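Local structure of BSU-2 beta-lactamase (Bacillus subtilis, 6W5E) at residues N82-L87 against L187-P192; M201-G206 against K250-T255. The protein probably hydrolyses the beta-lactam ring of beta-lactam antibiotics, as a class D serine beta-lactamase of Gram-positive origin. All blocks are in the same frame, centred on the assembly; numbering follows the deposited sequence.

Contact 1 of 2, residues N82-L87 against L187-P192; sequences NALIGL and LPFDKP
L84 lays its CB over one face of the F189 ring, and this CH-pi contact is the heart of the meeting. CB stands 3.8 Å from the ring centroid, only 18° off the ring normal. It is shifted toward the rim, where F189 CZ lies 3.6 Å from L84 CB. Further out the two branches follow the ring: L84 CD1 comes to 3.9 Å from F189 CE2 and L84 CD2 to 4.0 Å from F189 CD2. The side chains cross at about a right angle. Beyond the leucine's side chain, its own carbonyl is near as well, with L84 O 3.6 Å from F189 CE1. I85 joins more loosely, its CG1 4.4 Å from F189 CZ, and L187 completes the apolar patch with a distant methyl contact to L84. No hydrogen bond links the two segments.

With CG anti to the carbonyl carbon (chi1 -62°), the F189 ring lies against the helix; just before it the chain makes an inverse gamma turn centred on P188, with a weak bond from F189 N to L187 O. The backbone N of D190 is hydrogen-bonded to Q88 OE1, which ties the chain just after F189 to the last residue of helix 81-88. K191, exposed to solvent, forms a salt bridge with E185. The patch lies in the helical part of this beta-lactamase: W144 of helix 138-147 meets F189 with nearly parallel rings, F178 of helix 172-184 touches L84 and L187, and V197 of helix 191-200 packs on L84.

Contact 2 of 2, residues M201-G206 against K250-T255; sequences MIQEEG and KAKNIT
Q203 and K252 approach from opposite directions with different chain shapes: the glutamine is bent at its second torsion (chi2 -83°), which swings the amide toward the helix, whereas the lysine is stretched out along its whole length, every torsion anti. The two segments belong to the alpha/beta part of the penicillin-binding transpeptidase fold, with 202-205 as an outermost strand of the antiparallel sheet and 250-255 in helix 248-261. A classic beta bulge interrupts that strand, where Q203 and E204 together sit opposite the single residue L211 on strand 209-217.

The backbones stay well apart, the nearest CA atoms, those of Q203 and K252, being 10.6 Å from each other, so the gap is spanned by these two side chains. K252 NZ donates to Q203 OE1 at 2.8 Å. It meets the oxygen at a C=O...N angle of 157°, not far from straight, and lies 19° out of the carbonyl plane, while K252 CE follows at 3.3 Å from the same OE1. Q203 was modelled in two conformers, so the bond describes one of them and may be formed only part of the time. F227 of strand 225-233 touches both side chains and also A251 and T255.

One turn further along the helix, T255 bonds to the T242 hydroxyl of the sheet, and A251 O accepts twice from T255: from OG1 at 2.8 Å and from N at 3.0 Å, the two donors approaching from opposite faces of its carbonyl plane.

Contacts 1 and 2 follow one another along the chain: helix 191-200, which starts within contact 1, is followed, after M201, by the edge strand 202-205 of contact 2. Their centres are 22 Å apart, and the nearest atoms come to about 7 Å without touching. Contact 1 lies among helices; contact 2 bridges sheet and helix at the surface. Each has a segment near the carboxylated lysine K79, in sequence or through a neighbour. Helix 81-88 starts just after K79, which in class D enzymes serves as general base. M201, which precedes the strand and takes no part in the Q203-K252 bond, packs on V80, the residue next to that lysine.

Contact 1 of 2, residues N82-L87 against L187-P192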
loop_
_atom_site.group_PDB
_atom_site.type_symbol
_atom_site.label_atom_id
_atom_site.label_comp_id
_atom_site.label_asym_id
_atom_site.label_seq_id
_atom_site.Cartn_x
_atom_site.Cartn_y
_atom_site.Cartn_z
ATOM N N ASN A 82 -0.941 -0.791 9.424
ATOM C CA ASN A 82 -0.957 -1.749 10.523
ATOM C C ASN A 82 0.457 -2.099 10.963
ATOM O O ASN A 82 0.741 -2.193 12.161
ATOM C CB ASN A 82 -1.657 -3.016 10.042
ATOM C CG ASN A 82 -2.745 -3.458 10.950
ATOM O OD1 ASN A 82 -2.780 -3.088 12.124
ATOM N ND2 ASN A 82 -3.650 -4.276 10.423
ATOM N N ALA A 83 1.353 -2.325 10.004
ATOM C CA ALA A 83 2.729 -2.676 10.343
ATOM C C ALA A 83 3.442 -1.526 11.045
ATOM O O ALA A 83 4.143 -1.745 12.041
ATOM C CB ALA A 83 3.490 -3.088 9.083
ATOM N N LEU A 84 3.286 -0.296 10.546
ATOM C CA LEU A 84 3.914 0.853 11.194
ATOM C C LEU A 84 3.444 0.998 12.637
ATOM O O LEU A 84 4.260 1.112 13.560
ATOM C CB LEU A 84 3.620 2.132 10.404
ATOM C CG LEU A 84 4.339 2.279 9.060
ATOM C CD1 LEU A 84 3.635 3.316 8.206
ATOM C CD2 LEU A 84 5.809 2.644 9.275
ATOM N N ILE A 85 2.124 0.999 12.852
ATOM C CA ILE A 85 1.597 1.136 14.209
ATOM C C ILE A 85 2.051 -0.030 15.069
ATOM O O ILE A 85 2.492 0.152 16.214
ATOM C CB ILE A 85 0.063 1.240 14.192
ATOM C CG1 ILE A 85 -0.396 2.488 13.440
ATOM C CG2 ILE A 85 -0.485 1.225 15.614
ATOM C CD1 ILE A 85 -1.879 2.448 13.100
ATOM N N GLY A 86 1.944 -1.249 14.528
ATOM C CA GLY A 86 2.237 -2.432 15.318
ATOM C C GLY A 86 3.674 -2.472 15.790
ATOM O O GLY A 86 3.945 -2.819 16.941
ATOM N N LEU A 87 4.613 -2.105 14.913
ATOM C CA LEU A 87 6.010 -2.036 15.330
ATOM C C LEU A 87 6.226 -0.900 16.319
ATOM O O LEU A 87 6.929 -1.072 17.324
ATOM C CB LEU A 87 6.900 -1.839 14.102
ATOM C CG LEU A 87 7.014 -3.056 13.186
ATOM C CD1 LEU A 87 7.558 -2.662 11.807
ATOM C CD2 LEU A 87 7.873 -4.139 13.838
ATOM N N LEU A 187 6.847 10.892 9.152
ATOM C CA LEU A 187 5.748 10.391 9.947
ATOM C C LEU A 187 6.250 10.203 11.369
ATOM O O LEU A 187 7.460 10.081 11.599
ATOM C CB LEU A 187 5.247 9.054 9.387
ATOM C CG LEU A 187 4.469 9.101 8.068
ATOM C CD1 LEU A 187 4.261 7.684 7.569
ATOM C CD2 LEU A 187 3.129 9.814 8.255
ATOM N N PRO A 188 5.353 10.197 12.349
ATOM C CA PRO A 188 5.753 10.067 13.763
ATOM C C PRO A 188 6.027 8.624 14.175
ATOM O O PRO A 188 5.425 8.091 15.109
ATOM C CB PRO A 188 4.547 10.668 14.496
ATOM C CG PRO A 188 3.404 10.393 13.601
ATOM C CD PRO A 188 3.931 10.551 12.209
ATOM N N PHE A 189 6.935 7.977 13.455
ATOM C CA PHE A 189 7.420 6.652 13.803
ATOM C C PHE A 189 8.929 6.716 13.973
ATOM O O PHE A 189 9.594 7.561 13.367
ATOM C CB PHE A 189 7.067 5.635 12.705
ATOM C CG PHE A 189 5.599 5.467 12.510
ATOM C CD1 PHE A 189 4.838 4.803 13.463
ATOM C CD2 PHE A 189 4.966 5.986 11.394
ATOM C CE1 PHE A 189 3.476 4.654 13.303
ATOM C CE2 PHE A 189 3.600 5.850 11.233
ATOM C CZ PHE A 189 2.851 5.174 12.184
ATOM N N ASP A 190 9.471 5.816 14.793
ATOM C CA ASP A 190 10.919 5.709 14.890
ATOM C C ASP A 190 11.505 5.423 13.517
ATOM O O ASP A 190 10.902 4.729 12.694
ATOM C CB ASP A 190 11.324 4.592 15.851
ATOM C CG ASP A 190 10.789 4.802 17.256
ATOM O OD1 ASP A 190 10.347 5.924 17.575
ATOM O OD2 ASP A 190 10.822 3.840 18.047
ATOM N N LYS A 191 12.678 5.992 13.256
ATOM C CA LYS A 191 13.351 5.730 11.988
ATOM C C LYS A 191 13.492 4.245 11.680
ATOM O O LYS A 191 13.140 3.841 10.563
ATOM C CB LYS A 191 14.676 6.506 11.913
ATOM C CG LYS A 191 14.493 7.977 11.585
ATOM C CD LYS A 191 14.970 8.276 10.168
ATOM C CE LYS A 191 14.374 9.567 9.629
ATOM N NZ LYS A 191 14.772 9.777 8.210
ATOM N N PRO A 192 13.968 3.386 12.590
ATOM C CA PRO A 192 14.060 1.958 12.238
ATOM C C PRO A 192 12.722 1.330 11.900
ATOM O O PRO A 192 12.676 0.409 11.076
ATOM C CB PRO A 192 14.691 1.317 13.479
ATOM C CG PRO A 192 15.379 2.430 14.183
ATOM C CD PRO A 192 14.609 3.676 13.889
#

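Contact 2 of 2, residues M201-G206 against K250-T255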
loop_
_atom_site.group_PDB
_atom_site.type_symbol
_atom_site.label_atom_id
_atom_site.label_comp_id
_atom_site.label_asym_id
_atom_site.label_seq_id
_atom_site.Cartn_x
_atom_site.Cartn_y
_atom_site.Cartn_z
ATOM N N MET A 201 8.097 -3.872 2.112
ATOM C CA MET A 201 7.390 -3.515 0.888
ATOM C C MET A 201 8.206 -3.755 -0.379
ATOM O O MET A 201 7.667 -3.581 -1.479
ATOM C CB MET A 201 6.978 -2.039 0.943
ATOM C CG MET A 201 5.945 -1.722 1.999
ATOM S SD MET A 201 5.693 0.064 2.175
ATOM C CE MET A 201 4.881 0.449 0.630
ATOM N N ILE A 202 9.480 -4.143 -0.273
ATOM C CA ILE A 202 10.292 -4.284 -1.477
ATOM C C ILE A 202 9.711 -5.370 -2.366
ATOM O O ILE A 202 9.483 -6.503 -1.924
ATOM C CB ILE A 202 11.757 -4.584 -1.128
ATOM C CG1 ILE A 202 12.419 -3.349 -0.514
ATOM C CG2 ILE A 202 12.517 -5.012 -2.383
ATOM C CD1 ILE A 202 13.813 -3.591 0.055
ATOM N N GLN A 203 9.462 -5.019 -3.628
ATOM C CA GLN A 203 9.001 -5.957 -4.644
ATOM C C GLN A 203 10.111 -6.391 -5.587
ATOM O O GLN A 203 10.140 -7.551 -6.005
ATOM C CB GLN A 203 7.871 -5.327 -5.464
ATOM C CG GLN A 203 6.713 -4.820 -4.625
ATOM C CD GLN A 203 5.740 -5.924 -4.263
ATOM O OE1 GLN A 203 5.029 -6.442 -5.122
ATOM N NE2 GLN A 203 5.697 -6.285 -2.986
ATOM N N GLU A 204 11.021 -5.477 -5.927
ATOM C CA GLU A 204 12.124 -5.737 -6.845
ATOM C C GLU A 204 13.299 -4.865 -6.442
ATOM O O GLU A 204 13.127 -3.660 -6.260
ATOM C CB GLU A 204 11.753 -5.325 -8.275
ATOM C CG GLU A 204 10.616 -6.059 -8.943
ATOM C CD GLU A 204 10.684 -5.922 -10.457
ATOM O OE1 GLU A 204 11.345 -6.763 -11.099
ATOM O OE2 GLU A 204 10.098 -4.959 -10.997
ATOM N N GLU A 205 14.492 -5.454 -6.364
ATOM C CA GLU A 205 15.739 -4.709 -6.182
ATOM C C GLU A 205 16.584 -4.939 -7.428
ATOM O O GLU A 205 17.227 -5.983 -7.562
ATOM C CB GLU A 205 16.494 -5.161 -4.934
ATOM C CG GLU A 205 16.105 -4.460 -3.656
ATOM C CD GLU A 205 17.129 -4.661 -2.560
ATOM O OE1 GLU A 205 16.917 -5.521 -1.688
ATOM O OE2 GLU A 205 18.159 -3.957 -2.575
ATOM N N GLY A 206 16.573 -3.972 -8.344
ATOM C CA GLY A 206 17.418 -4.030 -9.518
ATOM C C GLY A 206 18.774 -3.395 -9.268
ATOM O O GLY A 206 19.107 -2.974 -8.161
ATOM N N LYS A 250 -4.087 -6.701 -11.412
ATOM C CA LYS A 250 -4.262 -5.780 -12.531
ATOM C C LYS A 250 -3.676 -4.411 -12.208
ATOM O O LYS A 250 -2.975 -3.814 -13.033
ATOM C CB LYS A 250 -5.744 -5.665 -12.896
ATOM C CG LYS A 250 -6.027 -4.700 -14.046
ATOM C CD LYS A 250 -5.416 -5.169 -15.360
ATOM C CE LYS A 250 -6.018 -4.415 -16.538
ATOM N NZ LYS A 250 -5.485 -4.879 -17.844
ATOM N N ALA A 251 -3.958 -3.891 -11.007
ATOM C CA ALA A 251 -3.396 -2.603 -10.613
ATOM C C ALA A 251 -1.873 -2.638 -10.641
ATOM O O ALA A 251 -1.228 -1.690 -11.105
ATOM C CB ALA A 251 -3.897 -2.231 -9.219
ATOM N N LYS A 252 -1.278 -3.729 -10.158
ATOM C CA LYS A 252 0.177 -3.822 -10.142
ATOM C C LYS A 252 0.732 -3.914 -11.556
ATOM O O LYS A 252 1.725 -3.257 -11.880
ATOM C CB LYS A 252 0.615 -5.033 -9.316
ATOM C CG LYS A 252 2.131 -5.182 -9.195
ATOM C CD LYS A 252 2.506 -6.412 -8.387
ATOM C CE LYS A 252 4.012 -6.547 -8.295
ATOM N NZ LYS A 252 4.435 -7.755 -7.519
ATOM N N ASN A 253 0.101 -4.723 -12.412
ATOM C CA ASN A 253 0.587 -4.852 -13.783
ATOM C C ASN A 253 0.508 -3.524 -14.527
ATOM O O ASN A 253 1.404 -3.186 -15.309
ATOM C CB ASN A 253 -0.194 -5.939 -14.524
ATOM C CG ASN A 253 0.118 -7.327 -14.012
ATOM O OD1 ASN A 253 1.113 -7.532 -13.316
ATOM N ND2 ASN A 253 -0.726 -8.295 -14.365
ATOM N N ILE A 254 -0.562 -2.756 -14.298
ATOM C CA ILE A 254 -0.672 -1.431 -14.906
ATOM C C ILE A 254 0.463 -0.540 -14.424
ATOM O O ILE A 254 1.122 0.148 -15.215
ATOM C CB ILE A 254 -2.049 -0.812 -14.593
ATOM C CG1 ILE A 254 -3.144 -1.449 -15.459
ATOM C CG2 ILE A 254 -2.005 0.700 -14.781
ATOM C CD1 ILE A 254 -4.533 -1.059 -15.037
ATOM N N THR A 255 0.705 -0.539 -13.113
ATOM C CA THR A 255 1.742 0.313 -12.546
ATOM C C THR A 255 3.099 -0.038 -13.127
ATOM O O THR A 255 3.860 0.841 -13.542
ATOM C CB THR A 255 1.778 0.146 -11.028
ATOM O OG1 THR A 255 0.482 0.400 -10.470
ATOM C CG2 THR A 255 2.782 1.106 -10.417
#